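Hexameric cytochrome (Silicibacter pomeroyi, PDB 2OYY) binds heme, its iron coordinated by an axial tyrosine, and assembles as an all-helical hexamer. Local coordinates at the interface of chains A and B. Numbering follows the deposited sequence. Chains: chain A/B, Hexameric cytochrome.

Contact 1 and contact 2 are neighbouring patches of the A–B subunit interface, the centres of their C-alpha atoms about 10 Å apart, and A:Val29 and B:Leu53 belong to both. In each, helix 50-70 of chain B lies against helix 14-32 of chain A; contact 1 adds helix 50-70 of chain A, whereas contact 2 adds A:Gln33, helix 36-46 of both chains and B:Glu47. Contact 1 is mostly small apolar side chains, contact 2 a polar clasp beside a leucine. The two chains present largely different surfaces, so the interface is not an exact two-fold, and together the patches help to join neighbouring subunits of the hexamer.

Contact 1: the interface of chains A and B. Residues chain A 25, 28-29, 55-56, 59, 63; chain B 53-54, 57-58, 61.
B:Ile54 and A:Val59 meet where helix 50-70 of chain B is applied to chain A, whose helices 14-32 and 50-70 both contribute to this subunit interface. From CB, B:Ile54 sends its two branches to different neighbours. The short branch, CG2, lies 3.8 Å from CG2 of A:Val59 and also touches the methyl and carbonyl of A:Ala55. The long branch runs through CG1 to CD1, whose tip rests 3.8 Å from CG2 of A:Val56; CG1 beside the backbone N (chi1 -71°) directs it there. A branched isoleucine thus covers two valines and an alanine at once, crossing both valines at a slant.

A:Val59 is shared in turn, valine's fork serving two neighbours: its CG2 faces B:Ile54 and approaches B:Ala58, while CG1 turns to B:Ser57. The hydroxyl OG of B:Ser57, held anti to its backbone N (chi1 -176°), donates a hydrogen bond of 2.8 Å to the carbonyl O of A:Ser25. It arrives in the carbonyl plane on a lone pair, with a C=O...OG angle of 121°. Serine suits this place because it is slim enough to sit against the methyl of A:Ala28 while giving the mostly apolar patch a directional bond. Farther along the helices, B:Ala61, small enough to come close, presents its methyl to one face of the A:His63 imidazole. That CB is displaced toward the rim and lies 3.3 Å from the ring nitrogen NE2.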
loop_
_atom_site.group_PDB
_atom_site.type_symbol
_atom_site.label_atom_id
_atom_site.label_comp_id
_atom_site.label_asym_id
_atom_site.label_seq_id
_atom_site.Cartn_x
_atom_site.Cartn_y
_atom_site.Cartn_z
ATOM N N SER A 25 5.981 3.238 -13.458
ATOM C CA SER A 25 5.459 4.247 -12.563
ATOM C C SER A 25 5.198 5.532 -13.320
ATOM O O SER A 25 4.184 6.186 -13.107
ATOM C CB SER A 25 6.454 4.520 -11.432
ATOM O OG SER A 25 6.690 3.355 -10.660
ATOM N N ALA A 28 2.131 5.587 -16.021
ATOM C CA ALA A 28 0.806 5.884 -15.447
ATOM C C ALA A 28 0.592 7.396 -15.414
ATOM O O ALA A 28 -0.498 7.887 -15.688
ATOM C CB ALA A 28 0.662 5.303 -14.058
ATOM N N VAL A 29 1.660 8.116 -15.084
ATOM C CA VAL A 29 1.635 9.556 -15.003
ATOM C C VAL A 29 1.464 10.181 -16.387
ATOM O O VAL A 29 0.575 11.012 -16.592
ATOM C CB VAL A 29 2.905 10.089 -14.327
ATOM C CG1 VAL A 29 2.950 11.601 -14.417
ATOM C CG2 VAL A 29 2.955 9.641 -12.878
ATOM N N ALA A 55 7.081 9.014 -1.623
ATOM C CA ALA A 55 5.871 8.517 -2.264
ATOM C C ALA A 55 6.169 7.872 -3.621
ATOM O O ALA A 55 5.451 6.975 -4.085
ATOM C CB ALA A 55 4.887 9.656 -2.426
ATOM N N VAL A 56 7.221 8.365 -4.262
ATOM C CA VAL A 56 7.621 7.888 -5.552
ATOM C C VAL A 56 8.199 6.486 -5.400
ATOM O O VAL A 56 7.749 5.552 -6.061
ATOM C CB VAL A 56 8.640 8.847 -6.190
ATOM C CG1 VAL A 56 9.351 8.155 -7.308
ATOM C CG2 VAL A 56 7.939 10.099 -6.687
ATOM N N VAL A 59 5.686 3.809 -5.076
ATOM C CA VAL A 59 5.039 3.373 -6.310
ATOM C C VAL A 59 5.925 2.362 -6.973
ATOM O O VAL A 59 5.493 1.239 -7.233
ATOM C CB VAL A 59 4.810 4.534 -7.298
ATOM C CG1 VAL A 59 4.162 4.020 -8.557
ATOM C CG2 VAL A 59 3.935 5.631 -6.685
ATOM N N HIS A 63 5.486 -1.714 -8.084
ATOM C CA HIS A 63 5.773 -2.243 -9.406
ATOM C C HIS A 63 6.915 -3.263 -9.386
ATOM O O HIS A 63 6.786 -4.348 -9.966
ATOM C CB HIS A 63 6.089 -1.117 -10.390
ATOM C CG HIS A 63 4.878 -0.466 -10.966
ATOM N ND1 HIS A 63 3.969 -1.148 -11.745
ATOM C CD2 HIS A 63 4.426 0.807 -10.886
ATOM C CE1 HIS A 63 3.015 -0.326 -12.130
ATOM N NE2 HIS A 63 3.268 0.866 -11.623
ATOM N N LEU B 53 -0.882 12.923 -8.771
ATOM C CA LEU B 53 -0.496 12.096 -9.896
ATOM C C LEU B 53 0.278 10.843 -9.468
ATOM O O LEU B 53 0.097 9.762 -10.055
ATOM C CB LEU B 53 0.278 12.931 -10.920
ATOM C CG LEU B 53 -0.555 13.925 -11.762
ATOM C CD1 LEU B 53 0.295 14.752 -12.740
ATOM C CD2 LEU B 53 -1.714 13.255 -12.516
ATOM N N ILE B 54 1.129 10.998 -8.446
ATOM C CA ILE B 54 1.913 9.888 -7.864
ATOM C C ILE B 54 0.960 8.952 -7.118
ATOM O O ILE B 54 1.088 7.719 -7.194
ATOM C CB ILE B 54 3.001 10.418 -6.887
ATOM C CG1 ILE B 54 4.121 11.134 -7.642
ATOM C CG2 ILE B 54 3.594 9.335 -6.086
ATOM C CD1 ILE B 54 4.814 12.223 -6.809
ATOM N N SER B 57 -0.712 6.962 -9.800
ATOM C CA SER B 57 0.188 5.914 -10.251
ATOM C C SER B 57 0.221 4.702 -9.305
ATOM O O SER B 57 0.338 3.553 -9.755
ATOM C CB SER B 57 1.583 6.491 -10.470
ATOM O OG SER B 57 2.482 5.524 -11.013
ATOM N N ALA B 58 0.087 4.964 -8.009
ATOM C CA ALA B 58 0.072 3.924 -6.992
ATOM C C ALA B 58 -1.110 3.003 -7.096
ATOM O O ALA B 58 -0.948 1.770 -7.075
ATOM C CB ALA B 58 0.128 4.535 -5.611
ATOM N N ALA B 61 -0.759 0.805 -9.818
ATOM C CA ALA B 61 0.348 -0.116 -9.557
ATOM C C ALA B 61 -0.157 -1.314 -8.755
ATOM O O ALA B 61 0.299 -2.457 -8.956
ATOM C CB ALA B 61 1.494 0.605 -8.829
#

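Contact 2: the interface of chains A and B. Residues chain A 29, 32-33, 42; chain B 43, 47, 53, 56.
B:Arg43 reaches across to the backbone of A:Thr32, the last residue of helix 14-32, and grips its carbonyl O end-on with two nitrogens. NH1 and NH2 each donate to A:Thr32 O at 3.0 Å, both bonds bent because they converge on one acceptor, which lies in the guanidinium plane. NH1 approaches in the carbonyl plane, whereas NH2 is tilted 22° from it. Arginine suits a helix end, where its positive group can be expected to meet the partial negative charge of terminal carbonyls.

Next to this clasp, the A:Gln33 amide NE2 donates to the backbone O of B:Glu47 at 2.7 Å, a nearly straight bond (166° at H) from above the carbonyl plane. Glutamine's long chain bends at chi2 (49°) to bring this donor there.

B:Leu53 supplies the apolar part with its forked end: CD1 meets CD1 of A:Leu42 at 3.5 Å, the side chains at about a right angle. B:Leu53 and A:Thr32 pass each other in opposite directions, bringing CD2 of the leucine to 3.5 Å from OG1 of the threonine. Threonine also offers a methyl, CG2, tip to tip with B:Val56 CG1.

In the second shell, B:Glu47 positions the arginine: its OE1 forms a salt bridge of 3.1 Å with B:Arg43 NH2, and its CB covers the centre of one guanidinium face. A:Thr32 OG1 donates to A:Val29 O within its own helix. The site ties one subunit's helix end to the next subunit and, since A:Leu42 and B:Arg43 occupy heme-pocket positions, may couple hexamer assembly to heme binding.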
loop_
_atom_site.group_PDB
_atom_site.type_symbol
_atom_site.label_atom_id
_atom_site.label_comp_id
_atom_site.label_asym_id
_atom_site.label_seq_id
_atom_site.Cartn_x
_atom_site.Cartn_y
_atom_site.Cartn_z
ATOM N N VAL A 29 1.660 8.116 -15.084
ATOM C CA VAL A 29 1.635 9.556 -15.003
ATOM C C VAL A 29 1.464 10.181 -16.387
ATOM O O VAL A 29 0.575 11.012 -16.592
ATOM C CB VAL A 29 2.905 10.089 -14.327
ATOM C CG1 VAL A 29 2.950 11.601 -14.417
ATOM C CG2 VAL A 29 2.955 9.641 -12.878
ATOM N N THR A 32 -2.127 9.900 -17.653
ATOM C CA THR A 32 -3.156 10.650 -16.973
ATOM C C THR A 32 -2.900 12.143 -17.144
ATOM O O THR A 32 -3.786 12.964 -16.891
ATOM C CB THR A 32 -3.178 10.282 -15.508
ATOM O OG1 THR A 32 -1.942 10.698 -14.942
ATOM C CG2 THR A 32 -3.290 8.763 -15.332
ATOM N N GLN A 33 -1.690 12.490 -17.582
ATOM C CA GLN A 33 -1.343 13.878 -17.854
ATOM C C GLN A 33 -0.401 13.973 -19.050
ATOM O O GLN A 33 0.799 14.183 -18.878
ATOM C CB GLN A 33 -0.720 14.531 -16.611
ATOM C CG GLN A 33 -0.349 16.004 -16.768
ATOM C CD GLN A 33 -1.472 16.837 -17.364
ATOM O OE1 GLN A 33 -1.661 16.849 -18.583
ATOM N NE2 GLN A 33 -2.209 17.552 -16.514
ATOM N N LEU A 42 5.412 20.434 -12.954
ATOM C CA LEU A 42 5.169 19.701 -11.719
ATOM C C LEU A 42 6.444 19.045 -11.264
ATOM O O LEU A 42 6.651 18.835 -10.071
ATOM C CB LEU A 42 4.091 18.642 -11.906
ATOM C CG LEU A 42 2.704 19.055 -12.412
ATOM C CD1 LEU A 42 1.795 17.909 -12.220
ATOM C CD2 LEU A 42 2.172 20.284 -11.663
ATOM N N ARG B 43 -11.001 16.930 -11.787
ATOM C CA ARG B 43 -10.029 16.569 -12.799
ATOM C C ARG B 43 -9.061 17.729 -12.935
ATOM O O ARG B 43 -7.841 17.542 -12.936
ATOM C CB ARG B 43 -10.761 16.291 -14.120
ATOM C CG ARG B 43 -9.889 16.257 -15.358
ATOM C CD ARG B 43 -8.727 15.274 -15.235
ATOM N NE ARG B 43 -7.767 15.478 -16.308
ATOM C CZ ARG B 43 -6.655 14.774 -16.486
ATOM N NH1 ARG B 43 -6.338 13.806 -15.639
ATOM N NH2 ARG B 43 -5.861 15.043 -17.517
ATOM N N GLU B 47 -5.110 16.826 -12.005
ATOM C CA GLU B 47 -4.287 16.677 -13.191
ATOM C C GLU B 47 -3.088 17.616 -13.114
ATOM O O GLU B 47 -2.114 17.444 -13.828
ATOM C CB GLU B 47 -5.111 16.933 -14.468
ATOM C CG GLU B 47 -5.506 18.383 -14.685
ATOM C CD GLU B 47 -6.217 18.639 -15.996
ATOM O OE1 GLU B 47 -5.795 18.093 -17.023
ATOM O OE2 GLU B 47 -7.179 19.430 -15.996
ATOM N N LEU B 53 -0.882 12.923 -8.771
ATOM C CA LEU B 53 -0.496 12.096 -9.896
ATOM C C LEU B 53 0.278 10.843 -9.468
ATOM O O LEU B 53 0.097 9.762 -10.055
ATOM C CB LEU B 53 0.278 12.931 -10.920
ATOM C CG LEU B 53 -0.555 13.925 -11.762
ATOM C CD1 LEU B 53 0.295 14.752 -12.740
ATOM C CD2 LEU B 53 -1.714 13.255 -12.516
ATOM N N VAL B 56 -2.166 8.565 -7.857
ATOM C CA VAL B 56 -2.819 7.925 -8.985
ATOM C C VAL B 56 -2.000 6.732 -9.514
ATOM O O VAL B 56 -2.527 5.631 -9.617
ATOM C CB VAL B 56 -3.105 8.932 -10.095
ATOM C CG1 VAL B 56 -3.295 8.224 -11.400
ATOM C CG2 VAL B 56 -4.312 9.734 -9.768
#